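Local coordinates for probable ss-1,3-N-acetylglucosaminyltransferase (Staphylococcus aureus subsp. aureus N315, PDB 6H21), which is a probable glycosyltransferase of family 2 with a GT-A fold, joined to a helical linker domain and modelled with manganese and uridine-diphosphate-N-acetylglucosamine, at residues V92-G97 / A197-F202; I168-S173 / L279-K284; K285-S290 / E299-F304; D314-V319 / L325-I330. One frame throughout, in Å; residues are numbered along the deposited sequence.

Interaction 1. Residues V92-G97 / A197-F202; sequences VPRNTG and AEDQLF. With UD1 (uridine-diphosphate-N-acetylglucosamine), chain X.
Arg94 and Asp199 meet at the sugar end of the bound uridine-diphosphate-N-acetylglucosamine, in the ligand pocket of a GT-A glycosyltransferase fold, and illustrate how one ion pair can be shared with a ligand. The charged interaction comes first. Arg94, on helix 91-100, runs extended from CG to NE, and its NH1 donates to Asp199 OD2 at 2.8 Å in a nearly straight salt bridge, with an N-H...O angle of 172°. The acceptor lies in the guanidinium plane, but the donor arrives from above the carboxylate plane; the two flat groups are turned well out of parallel. Asp199 sits in the first turn of helix 198-207, where CG anti to its own carbonyl carbon (chi1 -69°) leads the carboxylate to the arginine.

The second group of contacts belongs to the ligand. Arg94 NH2 donates to O4' of the sugar at 2.9 Å, with a more bent angle of 147°, and also forms a salt bridge with Asp110 of a probable DxD motif. The guanidinium is thus fixed in rotation by partners at its edge. Van der Waals contact is added by Pro93, whose CG lies 3.5 Å from O2 of the uracil, so helix 91-100 reaches both ends of the ligand. Behind the polar pair, Phe202 packs into an aromatic group with Phe190 and Phe178. Asp199 OD2 is gripped twice, by the arginine and by the sugar hydroxyl O6', which donates to it at 2.6 Å.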
# COMPACT_ATOMS: atom_id res chain seq x y z
N VAL C 92 -20.91 36.84 -11.61
CA VAL C 92 -21.89 37.67 -12.35
C VAL C 92 -21.46 39.15 -12.34
O VAL C 92 -21.45 39.80 -13.39
CB VAL C 92 -23.32 37.48 -11.80
CG1 VAL C 92 -24.28 38.50 -12.36
CG2 VAL C 92 -23.83 36.07 -12.08
N PRO C 93 -21.14 39.75 -11.17
CA PRO C 93 -20.64 41.13 -11.14
C PRO C 93 -19.43 41.35 -12.06
O PRO C 93 -19.35 42.36 -12.72
CB PRO C 93 -20.23 41.38 -9.67
CG PRO C 93 -20.89 40.28 -8.86
CD PRO C 93 -21.24 39.16 -9.82
N ARG C 94 -18.49 40.41 -12.10
CA ARG C 94 -17.33 40.54 -12.98
C ARG C 94 -17.77 40.45 -14.44
O ARG C 94 -17.27 41.22 -15.28
CB ARG C 94 -16.25 39.50 -12.65
CG ARG C 94 -15.42 39.82 -11.41
CD ARG C 94 -14.48 38.68 -11.10
NE ARG C 94 -13.66 38.82 -9.91
CZ ARG C 94 -13.02 37.80 -9.33
NH1 ARG C 94 -13.21 36.58 -9.80
NH2 ARG C 94 -12.22 38.00 -8.29
N ASN C 95 -18.72 39.54 -14.75
CA ASN C 95 -19.28 39.43 -16.11
C ASN C 95 -19.95 40.76 -16.49
O ASN C 95 -19.78 41.23 -17.62
CB ASN C 95 -20.29 38.29 -16.26
CG ASN C 95 -19.67 36.91 -16.32
OD1 ASN C 95 -18.48 36.77 -16.57
ND2 ASN C 95 -20.49 35.89 -16.10
N THR C 96 -20.72 41.34 -15.56
CA THR C 96 -21.41 42.62 -15.80
C THR C 96 -20.40 43.72 -16.18
O THR C 96 -20.66 44.50 -17.09
CB THR C 96 -22.22 43.07 -14.59
OG1 THR C 96 -23.03 41.99 -14.13
CG2 THR C 96 -23.09 44.27 -14.90
N GLY C 97 -19.28 43.78 -15.45
CA GLY C 97 -18.16 44.68 -15.69
C GLY C 97 -17.53 44.51 -17.06
O GLY C 97 -17.23 45.50 -17.73
N ALA C 197 -13.10 27.40 -7.84
CA ALA C 197 -12.28 27.15 -9.05
C ALA C 197 -12.78 27.90 -10.31
O ALA C 197 -12.16 27.76 -11.38
CB ALA C 197 -12.17 25.67 -9.31
N GLU C 198 -13.83 28.73 -10.21
CA GLU C 198 -14.34 29.49 -11.39
C GLU C 198 -13.27 30.44 -11.92
O GLU C 198 -13.18 30.69 -13.13
CB GLU C 198 -15.57 30.33 -11.06
CG GLU C 198 -16.71 29.55 -10.45
CD GLU C 198 -17.47 28.67 -11.42
OE1 GLU C 198 -16.84 28.13 -12.36
OE2 GLU C 198 -18.71 28.53 -11.25
N ASP C 199 -12.50 31.02 -11.00
CA ASP C 199 -11.45 31.97 -11.33
C ASP C 199 -10.31 31.25 -12.07
O ASP C 199 -9.80 31.73 -13.07
CB ASP C 199 -10.98 32.72 -10.08
CG ASP C 199 -12.03 33.68 -9.51
OD1 ASP C 199 -13.19 33.62 -9.97
OD2 ASP C 199 -11.67 34.51 -8.64
N GLN C 200 -9.95 30.05 -11.59
CA GLN C 200 -8.97 29.20 -12.29
C GLN C 200 -9.42 28.93 -13.73
O GLN C 200 -8.63 28.99 -14.67
CB GLN C 200 -8.81 27.85 -11.60
CG GLN C 200 -8.09 27.88 -10.27
CD GLN C 200 -7.87 26.47 -9.76
OE1 GLN C 200 -7.16 25.67 -10.37
NE2 GLN C 200 -8.48 26.15 -8.62
N LEU C 201 -10.71 28.61 -13.90
CA LEU C 201 -11.25 28.23 -15.19
C LEU C 201 -11.16 29.42 -16.15
O LEU C 201 -10.79 29.24 -17.30
CB LEU C 201 -12.69 27.75 -15.04
CG LEU C 201 -13.40 27.47 -16.36
CD1 LEU C 201 -12.62 26.49 -17.21
CD2 LEU C 201 -14.82 26.96 -16.12
N PHE C 202 -11.50 30.63 -15.66
CA PHE C 202 -11.44 31.84 -16.47
C PHE C 202 -10.00 32.08 -16.93
O PHE C 202 -9.77 32.30 -18.11
CB PHE C 202 -12.00 33.04 -15.71
CG PHE C 202 -11.98 34.33 -16.50
CD1 PHE C 202 -10.81 35.07 -16.60
CD2 PHE C 202 -13.11 34.76 -17.17
CE1 PHE C 202 -10.79 36.25 -17.33
CE2 PHE C 202 -13.09 35.94 -17.90
CZ PHE C 202 -11.93 36.68 -17.99
C1' UD1 X . -10.71 34.53 -2.86
C2' UD1 X . -9.43 34.28 -3.66
C3' UD1 X . -9.26 35.36 -4.73
C4' UD1 X . -10.52 35.42 -5.59
C5' UD1 X . -11.79 35.53 -4.75
C6' UD1 X . -13.06 35.47 -5.60
C7' UD1 X . -7.59 33.15 -2.46
C8' UD1 X . -6.41 33.35 -1.55
N2' UD1 X . -8.27 34.26 -2.78
O1' UD1 X . -10.57 35.81 -2.24
O3' UD1 X . -8.11 35.07 -5.54
O4' UD1 X . -10.42 36.57 -6.45
O5' UD1 X . -11.84 34.50 -3.74
O6' UD1 X . -13.08 34.33 -6.46
O7' UD1 X . -7.90 32.05 -2.88
N1 UD1 X . -18.24 39.32 -3.86
C2 UD1 X . -19.37 39.45 -4.70
N3 UD1 X . -20.54 38.92 -4.37
C4 UD1 X . -20.68 38.24 -3.23
C5 UD1 X . -19.59 38.09 -2.37
C6 UD1 X . -18.35 38.64 -2.71
O2 UD1 X . -19.30 40.07 -5.77
O4 UD1 X . -21.81 37.78 -2.97
C1B UD1 X . -16.99 39.93 -4.32
C2B UD1 X . -16.24 40.69 -3.24
O2' UD1 X . -16.81 41.97 -3.02
C3B UD1 X . -14.84 40.73 -3.82
C4B UD1 X . -14.75 39.44 -4.63
O4B UD1 X . -16.09 38.94 -4.80
O3B UD1 X . -14.68 41.86 -4.69
C5B UD1 X . -13.93 38.36 -3.94
O5B UD1 X . -14.33 38.30 -2.58
PA UD1 X . -13.26 38.26 -1.38
O1A UD1 X . -14.07 38.22 -0.13
O2A UD1 X . -12.14 39.27 -1.57
O3A UD1 X . -12.67 36.81 -1.62
PB UD1 X . -11.35 36.26 -0.92
O1B UD1 X . -11.73 35.05 -0.12
O2B UD1 X . -10.54 37.36 -0.25

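Interaction 2. Residues I168-S173 / L279-K284; sequences IFYALS and LRHGQK
With CG anti to the carbonyl carbon in both Tyr170 and His281 (chi1 -65° in each), the two rings are brought rim to rim, while an extended run from CG to NE takes the Arg280 guanidinium to the phenol oxygen. The contact joins the loop between strands 134-142 and 177-179 of the GT-A domain to the C-terminal part of helix 264-281 in the TarS-type linker domain, an example of a projecting tyrosine that takes part in joining two domains. The polar part is one hydrogen bond: Arg280 NH1 donates to Tyr170 OH at 3.2 Å, bent to 143°, with the oxygen tilted from the guanidinium plane. Such geometry points to a modest bond at the surface. The aromatic part is not a stack. The ring planes stand at 86° with centroids of the Tyr170 and His281 rings 5.9 Å apart, and the two meet at their edges, so neither ring caps the other. Tyr170 also rests on Thr276 and Arg277 of helix 264-281, and Leu172 of the same loop packs on Tyr274. The imidazole contributes its carbon edge, His281 CD2 lying 3.7 Å from Tyr170 CD2 and 3.8 Å from Tyr170 CE2.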
# COMPACT_ATOMS: atom_id res chain seq x y z
N ILE C 168 2.85 29.12 -14.21
CA ILE C 168 1.65 29.96 -14.28
C ILE C 168 0.45 29.19 -13.71
O ILE C 168 -0.46 29.81 -13.17
CB ILE C 168 1.40 30.50 -15.71
CG1 ILE C 168 2.64 31.24 -16.23
CG2 ILE C 168 0.16 31.39 -15.78
CD1 ILE C 168 2.42 31.97 -17.53
N PHE C 169 0.47 27.85 -13.77
CA PHE C 169 -0.64 27.06 -13.21
C PHE C 169 -0.71 27.16 -11.68
O PHE C 169 -1.68 26.70 -11.09
CB PHE C 169 -0.53 25.58 -13.58
CG PHE C 169 -1.04 25.24 -14.96
CD1 PHE C 169 -1.86 26.10 -15.66
CD2 PHE C 169 -0.68 24.04 -15.55
CE1 PHE C 169 -2.30 25.77 -16.94
CE2 PHE C 169 -1.14 23.70 -16.82
CZ PHE C 169 -1.96 24.56 -17.50
N TYR C 170 0.28 27.80 -11.05
CA TYR C 170 0.27 28.01 -9.60
C TYR C 170 -0.12 29.45 -9.26
O TYR C 170 0.01 29.86 -8.13
CB TYR C 170 1.64 27.61 -9.04
CG TYR C 170 1.90 26.14 -9.20
CD1 TYR C 170 2.35 25.62 -10.40
CD2 TYR C 170 1.62 25.24 -8.18
CE1 TYR C 170 2.54 24.26 -10.58
CE2 TYR C 170 1.82 23.88 -8.34
CZ TYR C 170 2.28 23.39 -9.54
OH TYR C 170 2.48 22.05 -9.71
N ALA C 171 -0.59 30.22 -10.25
CA ALA C 171 -0.93 31.62 -10.09
C ALA C 171 -2.12 31.95 -11.01
O ALA C 171 -2.04 32.76 -11.92
CB ALA C 171 0.28 32.48 -10.41
N LEU C 172 -3.26 31.33 -10.71
CA LEU C 172 -4.39 31.29 -11.60
C LEU C 172 -5.52 32.22 -11.14
O LEU C 172 -6.62 32.17 -11.71
CB LEU C 172 -4.86 29.84 -11.68
CG LEU C 172 -4.00 28.91 -12.52
CD1 LEU C 172 -4.58 27.51 -12.50
CD2 LEU C 172 -3.84 29.42 -13.94
N SER C 173 -5.27 33.11 -10.18
CA SER C 173 -6.27 34.15 -9.84
C SER C 173 -6.46 35.05 -11.07
O SER C 173 -5.59 35.12 -11.93
CB SER C 173 -5.87 34.98 -8.64
OG SER C 173 -4.98 36.02 -9.00
N LEU C 279 -3.20 17.97 -7.44
CA LEU C 279 -2.78 17.07 -6.36
C LEU C 279 -2.00 17.82 -5.28
O LEU C 279 -2.09 17.45 -4.12
CB LEU C 279 -1.95 15.94 -6.97
CG LEU C 279 -2.75 14.93 -7.78
CD1 LEU C 279 -1.85 13.93 -8.47
CD2 LEU C 279 -3.76 14.21 -6.89
N ARG C 280 -1.29 18.90 -5.65
CA ARG C 280 -0.46 19.68 -4.72
C ARG C 280 -1.27 20.71 -3.91
O ARG C 280 -0.94 20.96 -2.75
CB ARG C 280 0.66 20.41 -5.47
CG ARG C 280 1.91 19.56 -5.65
CD ARG C 280 3.06 20.33 -6.28
NE ARG C 280 4.14 19.39 -6.53
CZ ARG C 280 5.03 19.48 -7.52
NH1 ARG C 280 4.89 20.42 -8.45
NH2 ARG C 280 6.05 18.64 -7.55
N HIS C 281 -2.31 21.30 -4.52
CA HIS C 281 -3.00 22.45 -3.90
C HIS C 281 -4.52 22.36 -4.02
O HIS C 281 -5.19 23.30 -3.63
CB HIS C 281 -2.48 23.76 -4.51
CG HIS C 281 -1.05 24.02 -4.21
ND1 HIS C 281 -0.58 24.16 -2.91
CD2 HIS C 281 0.03 24.13 -5.01
CE1 HIS C 281 0.73 24.34 -2.93
NE2 HIS C 281 1.12 24.34 -4.21
N GLY C 282 -5.06 21.26 -4.55
CA GLY C 282 -6.50 21.11 -4.72
C GLY C 282 -7.28 21.20 -3.41
O GLY C 282 -6.74 21.00 -2.30
N GLN C 283 -8.58 21.47 -3.54
CA GLN C 283 -9.53 21.39 -2.40
C GLN C 283 -9.50 19.98 -1.78
O GLN C 283 -9.55 19.00 -2.50
CB GLN C 283 -10.96 21.64 -2.88
CG GLN C 283 -11.57 22.98 -2.48
CD GLN C 283 -13.05 22.80 -2.23
OE1 GLN C 283 -13.50 22.58 -1.10
NE2 GLN C 283 -13.83 22.84 -3.30
N LYS C 284 -9.47 19.93 -0.45
CA LYS C 284 -9.55 18.71 0.35
C LYS C 284 -8.54 17.66 -0.15
O LYS C 284 -8.85 16.48 -0.23
CB LYS C 284 -10.97 18.15 0.30
CG LYS C 284 -12.03 19.13 0.77
CD LYS C 284 -13.38 18.50 1.00
CE LYS C 284 -14.34 19.46 1.66
NZ LYS C 284 -15.71 19.31 1.09

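Interaction 3. Residues K285-S290 / E299-F304; sequences KNFANS and EWLNNF
Phe287 and Trp300 form an edge-to-face aromatic pair in which the pyrrole edge of the indole is directed at the phenyl face. Trp300 CD1 stands over the centre of the Phe287 ring, 3.6 Å above its plane, and Trp300 NE1 follows at 3.8 Å from Phe287 CD1. The planes are inclined at 54°, short of a perpendicular T. At the CZ end of the phenyl group, Leu301 adds apolar contact, its CB 3.9 Å from Phe287 CZ.

The next shell explains the posture of the rings. Phe287 has CG between its backbone N and carbonyl carbon (chi1 77°), which swings the ring toward the helix; the opposite face is backed by Ala288 CB. The residue opens a type I beta turn ending at Ser290, where Phe287 O accepts from both Ser290 N, at 3.0 Å, and Ser290 OG, at 2.6 Å. Further out, Phe245 of helix 242-256 meets Trp300 edge to face and stacks on Phe304, and Asn289 hydrogen-bonds to Asn324 of the second subunit. All three touching side chains are buried. The arrangement is that of an aromatic core in a helical domain, where the turn preceding helix 294-308 folds back onto it within the TarS-type linker.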
# COMPACT_ATOMS: atom_id res chain seq x y z
N LYS C 285 -7.32 18.10 -0.49
CA LYS C 285 -6.36 17.24 -1.16
C LYS C 285 -6.03 16.02 -0.28
O LYS C 285 -5.75 14.96 -0.80
CB LYS C 285 -5.11 18.04 -1.52
CG LYS C 285 -4.29 18.47 -0.32
CD LYS C 285 -2.94 19.02 -0.72
CE LYS C 285 -2.19 19.64 0.44
NZ LYS C 285 -1.54 20.90 0.03
N ASN C 286 -6.12 16.19 1.05
CA ASN C 286 -5.79 15.14 2.01
C ASN C 286 -7.07 14.61 2.66
O ASN C 286 -7.06 14.25 3.83
CB ASN C 286 -4.81 15.64 3.06
CG ASN C 286 -3.43 15.87 2.49
OD1 ASN C 286 -2.96 15.11 1.65
ND2 ASN C 286 -2.75 16.92 2.95
N PHE C 287 -8.15 14.51 1.88
CA PHE C 287 -9.43 14.09 2.42
C PHE C 287 -9.38 12.64 2.94
O PHE C 287 -10.09 12.29 3.87
CB PHE C 287 -10.53 14.21 1.35
CG PHE C 287 -10.51 13.12 0.31
CD1 PHE C 287 -9.68 13.20 -0.80
CD2 PHE C 287 -11.31 11.99 0.46
CE1 PHE C 287 -9.65 12.18 -1.74
CE2 PHE C 287 -11.27 10.98 -0.49
CZ PHE C 287 -10.44 11.08 -1.58
N ALA C 288 -8.58 11.78 2.30
CA ALA C 288 -8.71 10.30 2.47
C ALA C 288 -8.47 9.87 3.93
O ALA C 288 -9.20 9.02 4.42
CB ALA C 288 -7.83 9.54 1.49
N ASN C 289 -7.49 10.47 4.62
CA ASN C 289 -7.18 10.13 6.00
C ASN C 289 -7.75 11.17 6.98
O ASN C 289 -7.35 11.21 8.13
CB ASN C 289 -5.67 9.99 6.20
CG ASN C 289 -5.09 8.79 5.48
OD1 ASN C 289 -5.32 7.65 5.88
ND2 ASN C 289 -4.31 9.04 4.46
N SER C 290 -8.67 12.03 6.51
CA SER C 290 -9.25 13.11 7.28
C SER C 290 -10.34 12.57 8.20
O SER C 290 -10.68 11.39 8.17
CB SER C 290 -9.81 14.20 6.36
OG SER C 290 -11.06 13.81 5.80
N GLU C 299 -18.29 9.67 -1.67
CA GLU C 299 -18.95 10.55 -2.65
C GLU C 299 -17.91 11.51 -3.25
O GLU C 299 -17.88 11.70 -4.47
CB GLU C 299 -20.15 11.27 -2.02
CG GLU C 299 -21.13 11.86 -3.04
N TRP C 300 -17.08 12.13 -2.41
CA TRP C 300 -16.00 13.02 -2.86
C TRP C 300 -15.10 12.32 -3.89
O TRP C 300 -14.85 12.84 -5.00
CB TRP C 300 -15.19 13.55 -1.67
CG TRP C 300 -14.13 14.52 -2.08
CD1 TRP C 300 -12.83 14.25 -2.37
CD2 TRP C 300 -14.29 15.94 -2.29
NE1 TRP C 300 -12.16 15.39 -2.72
CE2 TRP C 300 -13.03 16.44 -2.68
CE3 TRP C 300 -15.37 16.82 -2.19
CZ2 TRP C 300 -12.82 17.79 -2.97
CZ3 TRP C 300 -15.16 18.15 -2.49
CH2 TRP C 300 -13.90 18.63 -2.86
N LEU C 301 -14.62 11.12 -3.54
CA LEU C 301 -13.70 10.40 -4.39
C LEU C 301 -14.42 9.95 -5.66
O LEU C 301 -13.82 9.93 -6.68
CB LEU C 301 -13.13 9.18 -3.66
CG LEU C 301 -12.23 8.27 -4.49
CD1 LEU C 301 -11.00 9.01 -5.01
CD2 LEU C 301 -11.80 7.07 -3.66
N ASN C 302 -15.68 9.53 -5.56
CA ASN C 302 -16.45 9.19 -6.75
C ASN C 302 -16.47 10.35 -7.77
O ASN C 302 -16.28 10.11 -8.96
CB ASN C 302 -17.88 8.77 -6.41
CG ASN C 302 -18.55 8.14 -7.61
OD1 ASN C 302 -18.13 7.07 -8.07
ND2 ASN C 302 -19.56 8.81 -8.14
N ASN C 303 -16.69 11.58 -7.32
CA ASN C 303 -16.71 12.76 -8.20
C ASN C 303 -15.31 13.02 -8.77
O ASN C 303 -15.18 13.33 -9.94
CB ASN C 303 -17.22 14.00 -7.48
CG ASN C 303 -18.71 13.97 -7.27
OD1 ASN C 303 -19.45 13.57 -8.17
ND2 ASN C 303 -19.18 14.38 -6.10
N PHE C 304 -14.29 12.90 -7.91
CA PHE C 304 -12.90 13.14 -8.30
C PHE C 304 -12.53 12.13 -9.39
O PHE C 304 -11.98 12.51 -10.42
CB PHE C 304 -11.96 13.01 -7.09
CG PHE C 304 -10.59 13.63 -7.22
CD1 PHE C 304 -10.05 13.96 -8.45
CD2 PHE C 304 -9.81 13.86 -6.08
CE1 PHE C 304 -8.79 14.52 -8.54
CE2 PHE C 304 -8.55 14.43 -6.18
CZ PHE C 304 -8.06 14.78 -7.42

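Interaction 4. Residues D314-V319 / L325-I330; sequences DSDKYV and LKLEAI
One methyl group of Leu327 carries the apolar contact: CD2 touches both Asp316 and Val319. Leu327 extends from helix 324-332 with CG anti to the backbone N (chi1 176°) and chi2 at 58°, a common leucine conformation in helices, which sends CD2 toward residues 314-319. Val319, just past the 3-10 segment, comes alongside with CG2, 3.8 Å from Leu327 CD2. Asp316 lies against the same methyl from another direction, its OD1 3.5 Å away, so the carboxylate is packed on hydrocarbon at one side. Ile308 of helix 294-308 also packs on Leu327.

The polar end of Asp316 reaches across by way of a water that donates to Asp316 OD2 and to Glu328 OE1, each at 2.8 Å. Glu328 curls round to meet it, with chi2 54° bending the chain after an anti first torsion. The acids also have cationic partners: Asp316 OD2 pairs with Arg331, and Glu328 OE1 with Arg313. Asp316 OD2 and Glu328 OE1 are 4.7 Å apart, close enough that like charges would probably oppose each other; the bridging water and the two arginines probably offset that repulsion and keep both carboxylates ionised.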
# COMPACT_ATOMS: atom_id res chain seq x y z
N ASP C 314 -2.63 9.40 -21.29
CA ASP C 314 -1.39 9.87 -21.93
C ASP C 314 -0.80 11.09 -21.19
O ASP C 314 0.40 11.38 -21.33
CB ASP C 314 -1.63 10.17 -23.41
CG ASP C 314 -1.66 8.94 -24.31
OD1 ASP C 314 -1.13 7.88 -23.92
OD2 ASP C 314 -2.20 9.04 -25.38
N SER C 315 -1.63 11.80 -20.40
CA SER C 315 -1.17 12.97 -19.62
C SER C 315 -0.43 12.54 -18.35
O SER C 315 0.26 13.36 -17.78
CB SER C 315 -2.32 13.89 -19.27
OG SER C 315 -3.23 13.27 -18.38
N ASP C 316 -0.66 11.30 -17.88
CA ASP C 316 -0.19 10.84 -16.58
C ASP C 316 1.34 10.81 -16.51
O ASP C 316 1.87 11.06 -15.47
CB ASP C 316 -0.76 9.46 -16.22
CG ASP C 316 -2.26 9.49 -15.95
OD1 ASP C 316 -2.81 10.63 -15.94
OD2 ASP C 316 -2.86 8.39 -15.70
N LYS C 317 2.04 10.51 -17.60
CA LYS C 317 3.49 10.48 -17.60
C LYS C 317 4.07 11.87 -17.32
O LYS C 317 5.23 11.98 -17.00
CB LYS C 317 4.04 9.95 -18.92
CG LYS C 317 3.75 10.76 -20.18
CD LYS C 317 4.34 10.09 -21.41
CE LYS C 317 3.95 10.74 -22.72
NZ LYS C 317 2.55 10.39 -23.09
N TYR C 318 3.26 12.93 -17.45
CA TYR C 318 3.74 14.28 -17.22
C TYR C 318 3.50 14.71 -15.77
O TYR C 318 3.88 15.79 -15.41
CB TYR C 318 3.09 15.24 -18.22
CG TYR C 318 3.55 14.99 -19.63
CD1 TYR C 318 4.85 15.30 -20.02
CD2 TYR C 318 2.70 14.42 -20.56
CE1 TYR C 318 5.29 15.06 -21.32
CE2 TYR C 318 3.13 14.17 -21.86
CZ TYR C 318 4.42 14.49 -22.24
OH TYR C 318 4.83 14.26 -23.52
N VAL C 319 2.91 13.86 -14.94
CA VAL C 319 2.65 14.19 -13.54
C VAL C 319 3.92 13.91 -12.74
O VAL C 319 4.58 12.89 -12.99
CB VAL C 319 1.47 13.36 -13.02
CG1 VAL C 319 1.28 13.50 -11.52
CG2 VAL C 319 0.19 13.69 -13.78
N LEU C 325 1.13 6.80 -7.61
CA LEU C 325 0.22 5.89 -6.89
C LEU C 325 -1.09 6.61 -6.54
O LEU C 325 -2.18 6.06 -6.76
CB LEU C 325 0.90 5.40 -5.60
CG LEU C 325 0.04 4.56 -4.67
CD1 LEU C 325 -0.50 3.33 -5.39
CD2 LEU C 325 0.82 4.15 -3.44
N LYS C 326 -0.99 7.83 -6.03
CA LYS C 326 -2.19 8.60 -5.61
C LYS C 326 -3.12 8.80 -6.82
O LYS C 326 -4.31 8.52 -6.75
CB LYS C 326 -1.82 9.91 -4.92
CG LYS C 326 -3.01 10.69 -4.38
CD LYS C 326 -2.63 11.80 -3.44
CE LYS C 326 -3.86 12.46 -2.84
NZ LYS C 326 -3.50 13.36 -1.71
N LEU C 327 -2.53 9.16 -7.96
CA LEU C 327 -3.26 9.42 -9.16
C LEU C 327 -3.92 8.12 -9.66
O LEU C 327 -5.07 8.14 -10.03
CB LEU C 327 -2.34 10.03 -10.23
CG LEU C 327 -2.99 10.25 -11.59
CD1 LEU C 327 -4.19 11.17 -11.46
CD2 LEU C 327 -1.99 10.86 -12.57
N GLU C 328 -3.19 7.01 -9.66
CA GLU C 328 -3.79 5.75 -10.09
C GLU C 328 -4.92 5.34 -9.13
O GLU C 328 -5.91 4.83 -9.56
CB GLU C 328 -2.73 4.64 -10.23
CG GLU C 328 -3.27 3.43 -10.98
CD GLU C 328 -3.88 3.73 -12.34
OE1 GLU C 328 -3.20 4.41 -13.13
OE2 GLU C 328 -5.03 3.33 -12.60
N ALA C 329 -4.75 5.56 -7.83
CA ALA C 329 -5.75 5.20 -6.86
C ALA C 329 -7.04 6.00 -7.11
O ALA C 329 -8.12 5.45 -7.01
CB ALA C 329 -5.22 5.40 -5.47
N ILE C 330 -6.90 7.29 -7.43
CA ILE C 330 -8.06 8.14 -7.79
C ILE C 330 -8.72 7.59 -9.06
O ILE C 330 -9.96 7.44 -9.10
CB ILE C 330 -7.66 9.62 -7.90
CG1 ILE C 330 -7.24 10.14 -6.53
CG2 ILE C 330 -8.79 10.45 -8.51
CD1 ILE C 330 -6.41 11.39 -6.56
O HOH W 1 -2.59 7.11 -13.24

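In the fold
From the N terminus, interaction 1 opens on helix 91-100 and closes a loop of about a hundred residues at helix 198-207, within the GT-A part. Interaction 2 crosses it: 168-173 lies inside that loop, while 279-284 lies beyond it, so the second closure ties the GT-A fold to the helical linker. The two touch where Gln200 packs on Leu172. Interactions 3 and 4 then follow in series as short closures within the linker, about 16 Å apart between centres, joining helix 294-308 and helix 324-332 to the loops before them. Lys285 bonds through its NZ to Arg280 O and through its backbone O to Lys326 NZ, connecting interactions 2, 3 and 4.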